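Local coordinates for protein Exo beta-1,2-glucooligosaccharide sophorohydrolase (non-reducing end) (Parabacteroides distasonis ATCC 8503, PDB 5Z06) that hydrolyses linear beta-1,2-glucan and beta-1,2-glucooligosaccharides as an exo-type enzyme, releasing sophorose from the non-reducing end, at residues Arg632-Tyr635 and Arg636-Ser640; Ile137-Glu140 and Asp141-Leu144. All coordinates share one frame; numbering follows the deposited sequence.

Contact 1 of 2, residues Arg632-Tyr635 and Arg636-Ser640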
loop_
_atom_site.group_PDB
_atom_site.type_symbol
_atom_site.label_atom_id
_atom_site.label_comp_id
_atom_site.label_asym_id
_atom_site.label_seq_id
_atom_site.Cartn_x
_atom_site.Cartn_y
_atom_site.Cartn_z
ATOM N N ARG A 632 3.209 -5.425 18.159
ATOM C CA ARG A 632 2.960 -4.618 19.345
ATOM C C ARG A 632 3.542 -3.227 19.246
ATOM O O ARG A 632 2.898 -2.257 19.624
ATOM C CB ARG A 632 3.562 -5.281 20.548
ATOM C CG ARG A 632 2.812 -6.494 21.046
ATOM C CD ARG A 632 3.445 -6.904 22.355
ATOM N NE ARG A 632 3.325 -8.330 22.589
ATOM C CZ ARG A 632 4.326 -9.198 22.613
ATOM N NH1 ARG A 632 5.599 -8.819 22.421
ATOM N NH2 ARG A 632 4.051 -10.480 22.842
ATOM N N ASN A 633 4.773 -3.145 18.733
ATOM C CA ASN A 633 5.461 -1.907 18.515
ATOM C C ASN A 633 4.753 -1.058 17.467
ATOM O O ASN A 633 4.435 0.113 17.703
ATOM C CB ASN A 633 6.877 -2.209 18.029
ATOM C CG ASN A 633 7.713 -0.965 17.856
ATOM O OD1 ASN A 633 7.600 -0.030 18.653
ATOM N ND2 ASN A 633 8.584 -0.959 16.836
ATOM N N TYR A 634 4.517 -1.651 16.303
ATOM C CA TYR A 634 3.869 -0.927 15.207
ATOM C C TYR A 634 2.531 -0.321 15.622
ATOM O O TYR A 634 2.226 0.836 15.296
ATOM C CB TYR A 634 3.658 -1.856 14.007
ATOM C CG TYR A 634 4.905 -2.350 13.344
ATOM C CD1 TYR A 634 6.118 -1.699 13.497
ATOM C CD2 TYR A 634 4.857 -3.458 12.504
ATOM C CE1 TYR A 634 7.260 -2.162 12.880
ATOM C CE2 TYR A 634 5.978 -3.903 11.856
ATOM C CZ TYR A 634 7.186 -3.262 12.064
ATOM O OH TYR A 634 8.317 -3.700 11.445
ATOM N N TYR A 635 1.740 -1.119 16.333
ATOM C CA TYR A 635 0.466 -0.672 16.824
ATOM C C TYR A 635 0.605 0.298 17.989
ATOM O O TYR A 635 0.148 1.434 17.894
ATOM C CB TYR A 635 -0.389 -1.849 17.223
ATOM C CG TYR A 635 -1.759 -1.443 17.634
ATOM C CD1 TYR A 635 -2.633 -0.843 16.725
ATOM C CD2 TYR A 635 -2.197 -1.621 18.938
ATOM C CE1 TYR A 635 -3.905 -0.443 17.116
ATOM C CE2 TYR A 635 -3.457 -1.210 19.329
ATOM C CZ TYR A 635 -4.308 -0.626 18.415
ATOM O OH TYR A 635 -5.565 -0.240 18.822
ATOM N N ARG A 636 1.217 -0.141 19.087
ATOM C CA ARG A 636 1.160 0.650 20.310
ATOM C C ARG A 636 2.040 1.858 20.274
ATOM O O ARG A 636 1.653 2.853 20.819
ATOM C CB ARG A 636 1.509 -0.157 21.541
ATOM C CG ARG A 636 0.397 -1.091 21.949
ATOM C CD ARG A 636 0.884 -2.040 23.014
ATOM N NE ARG A 636 -0.225 -2.881 23.438
ATOM C CZ ARG A 636 -0.159 -4.178 23.706
ATOM N NH1 ARG A 636 0.974 -4.833 23.605
ATOM N NH2 ARG A 636 -1.247 -4.828 24.066
ATOM N N ASN A 637 3.216 1.762 19.658
ATOM C CA ASN A 637 4.171 2.880 19.639
ATOM C C ASN A 637 4.043 3.723 18.396
ATOM O O ASN A 637 4.051 4.946 18.507
ATOM C CB ASN A 637 5.604 2.393 19.790
ATOM C CG ASN A 637 5.823 1.697 21.100
ATOM O OD1 ASN A 637 5.326 2.152 22.139
ATOM N ND2 ASN A 637 6.528 0.568 21.068
ATOM N N HIS A 638 3.920 3.080 17.234
ATOM C CA HIS A 638 3.802 3.797 15.955
ATOM C C HIS A 638 2.407 3.955 15.402
ATOM O O HIS A 638 2.246 4.494 14.327
ATOM C CB HIS A 638 4.690 3.141 14.906
ATOM C CG HIS A 638 6.102 3.030 15.344
ATOM N ND1 HIS A 638 6.741 4.049 16.016
ATOM C CD2 HIS A 638 6.981 2.005 15.275
ATOM C CE1 HIS A 638 7.967 3.663 16.319
ATOM N NE2 HIS A 638 8.140 2.431 15.873
ATOM N N GLY A 639 1.398 3.527 16.138
ATOM C CA GLY A 639 0.061 3.462 15.597
ATOM C C GLY A 639 -0.519 4.789 15.213
ATOM O O GLY A 639 -1.260 4.848 14.254
ATOM N N SER A 640 -0.166 5.854 15.937
ATOM C CA SER A 640 -0.643 7.206 15.609
ATOM C C SER A 640 -0.483 7.566 14.143
ATOM O O SER A 640 -1.341 8.221 13.571
ATOM C CB SER A 640 0.090 8.244 16.447
ATOM O OG SER A 640 1.460 8.125 16.209
HETATM O O HOH W 1 10.444 0.953 16.352
#

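Contact 2 of 2, residues Ile137-Glu140 and Asp141-Leu144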
loop_
_atom_site.group_PDB
_atom_site.type_symbol
_atom_site.label_atom_id
_atom_site.label_comp_id
_atom_site.label_asym_id
_atom_site.label_seq_id
_atom_site.Cartn_x
_atom_site.Cartn_y
_atom_site.Cartn_z
ATOM N N ILE A 137 -6.181 30.513 -7.209
ATOM C CA ILE A 137 -5.342 31.149 -8.188
ATOM C C ILE A 137 -5.685 30.422 -9.465
ATOM O O ILE A 137 -5.441 29.215 -9.557
ATOM C CB ILE A 137 -3.850 30.994 -7.867
ATOM C CG1 ILE A 137 -3.552 31.562 -6.483
ATOM C CG2 ILE A 137 -3.009 31.684 -8.937
ATOM C CD1 ILE A 137 -2.242 31.110 -5.890
ATOM N N PRO A 138 -6.284 31.139 -10.440
ATOM C CA PRO A 138 -6.447 30.525 -11.728
ATOM C C PRO A 138 -5.101 30.055 -12.244
ATOM O O PRO A 138 -4.116 30.805 -12.189
ATOM C CB PRO A 138 -7.005 31.676 -12.597
ATOM C CG PRO A 138 -7.794 32.497 -11.646
ATOM C CD PRO A 138 -6.979 32.449 -10.371
ATOM N N LEU A 139 -5.061 28.829 -12.746
ATOM C CA LEU A 139 -3.847 28.280 -13.312
ATOM C C LEU A 139 -3.384 29.105 -14.501
ATOM O O LEU A 139 -2.191 29.267 -14.737
ATOM C CB LEU A 139 -4.057 26.805 -13.684
ATOM C CG LEU A 139 -4.226 25.888 -12.460
ATOM C CD1 LEU A 139 -4.456 24.456 -12.910
ATOM C CD2 LEU A 139 -3.023 25.926 -11.525
ATOM N N GLU A 140 -4.354 29.596 -15.256
ATOM C CA GLU A 140 -4.189 30.692 -16.234
ATOM C C GLU A 140 -3.156 31.759 -15.799
ATOM O O GLU A 140 -2.218 32.060 -16.549
ATOM C CB GLU A 140 -5.564 31.334 -16.412
ATOM C CG GLU A 140 -5.832 32.003 -17.736
ATOM C CD GLU A 140 -7.215 32.623 -17.766
ATOM O OE1 GLU A 140 -8.008 32.369 -16.828
ATOM O OE2 GLU A 140 -7.504 33.367 -18.718
ATOM N N ASP A 141 -3.296 32.274 -14.570
ATOM C CA ASP A 141 -2.400 33.333 -14.032
ATOM C C ASP A 141 -0.931 32.891 -13.925
ATOM O O ASP A 141 -0.025 33.729 -14.045
ATOM C CB ASP A 141 -2.891 33.851 -12.678
ATOM C CG ASP A 141 -4.306 34.471 -12.737
ATOM O OD1 ASP A 141 -4.962 34.407 -13.799
ATOM O OD2 ASP A 141 -4.777 35.026 -11.715
ATOM N N PHE A 142 -0.685 31.579 -13.731
ATOM C CA PHE A 142 0.683 31.014 -13.817
ATOM C C PHE A 142 1.172 30.857 -15.249
ATOM O O PHE A 142 2.341 30.510 -15.475
ATOM C CB PHE A 142 0.796 29.659 -13.093
ATOM C CG PHE A 142 0.567 29.741 -11.604
ATOM C CD1 PHE A 142 1.507 30.339 -10.772
ATOM C CD2 PHE A 142 -0.581 29.207 -11.033
ATOM C CE1 PHE A 142 1.296 30.411 -9.400
ATOM C CE2 PHE A 142 -0.799 29.279 -9.660
ATOM C CZ PHE A 142 0.146 29.879 -8.840
ATOM N N GLY A 143 0.294 31.115 -16.216
ATOM C CA GLY A 143 0.630 30.978 -17.621
ATOM C C GLY A 143 0.601 29.516 -17.997
ATOM O O GLY A 143 1.345 29.095 -18.875
ATOM N N LEU A 144 -0.255 28.749 -17.314
ATOM C CA LEU A 144 -0.448 27.334 -17.607
ATOM C C LEU A 144 -1.562 27.177 -18.624
ATOM O O LEU A 144 -2.700 27.632 -18.408
ATOM C CB LEU A 144 -0.808 26.533 -16.346
ATOM C CG LEU A 144 0.325 26.348 -15.329
ATOM C CD1 LEU A 144 -0.233 25.967 -13.974
ATOM C CD2 LEU A 144 1.317 25.317 -15.824
#

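Contact 1 of 2, residues Arg632-Tyr635 and Arg636-Ser640
Arg636 N still donates the helical i to i+4 bond to Arg632 O, but one residue on the carbonyl of Asn633 takes two donors, Asn637 N at 2.8 Å and His638 N at 3.0 Å, as helix 624-636 gives way to helix 639-642. Asn633 and Asn637 also meet through their side chains. With CG of Asn633 anti to the backbone N (chi1 -176°), its OD1 meets Asn637 ND2 at 2.7 Å, nearly straight at 170°. This donor lies in the carbonyl plane, on a lone pair of OD1, although the two amides are turned 62° apart. The other branch, Asn633 ND2, gives hydrogen bonds to Asp584 O and to a water, which also bonds His638 NE2 at 2.8 Å in the plane of the imidazole; OD1 thus holds Asn637 directly, while ND2 reaches His638 through the water. On another flank Arg632 and Arg636 run side by side with guanidinium planes nearly parallel, Arg632 CD 3.5 Å from Arg636 NH1. Arg632 NH2 is salt-bridged to Asp284 and Arg636 NE to Glu202. Leu287 of helix 284-297 packs against both arginines and Tyr635, while the Tyr635 hydroxyl bonds His204, on strand 204-210.

Contact 2 of 2, residues Ile137-Glu140 and Asp141-Leu144
Ile137 CG2 presses on the Phe142 ring, 3.3 Å from CE2, the two side chains crossing at about a right angle. Leu139 CD2 comes within 3.7 Å of Leu144 CD1 and also touches the ring at CD2, so Phe142 packs on Ile137 and Leu139, and Leu139 in turn on Leu144, where strand 132-138 runs into a tight turn. Asp141 lies against Pro138 on another side of the turn, OD1 3.6 Å from CB and OD2 as near to CD. Its CG stands anti to the carbonyl carbon (chi1 -60°), which brings the carboxylate against the proline ring at a slant, and OD2 is hydrogen-bonded to Tyr123 OH. The backbone fixes these positions: Asp141 N bonds Pro138 O, Gly143 N bonds Glu140 O at 2.7 Å, and Leu144 N reaches Leu139 O. Farther out, Leu87 of strand 86-93 touches Ile137, Leu139 and Phe142, and Ile107 of strand 104-109 meets Phe142 and Leu144. Replacing Asp141 by an alanine would probably leave the Tyr123 hydroxyl without this partner and take away the carboxylate packing on Pro138. The chemistry is thus divided, with apolar packing anchoring the turn to the sheets and one carboxylate tying it to Tyr123.

In the fold
Contacts 1 and 2 illustrate one principle in two settings: in each, backbone bonds within a short run of chain accompany a turn, and side chains join it to its surroundings. Their centres are 43 Å apart and their nearest atoms about 30 Å, so neither touches the other. Contact 2 comes first along the chain, in the N-terminal beta-rich part, whose sheets also carry Asp175 of the calcium site, on strand 169-180. Contact 1 lies in the glycoamylase-like part of the chain, with its centre about 18 Å from that of the whole chain, against 34 Å for contact 2. Residues 632-640 also reach back to Glu202 and His204, linking the helical region to the beta-rich part.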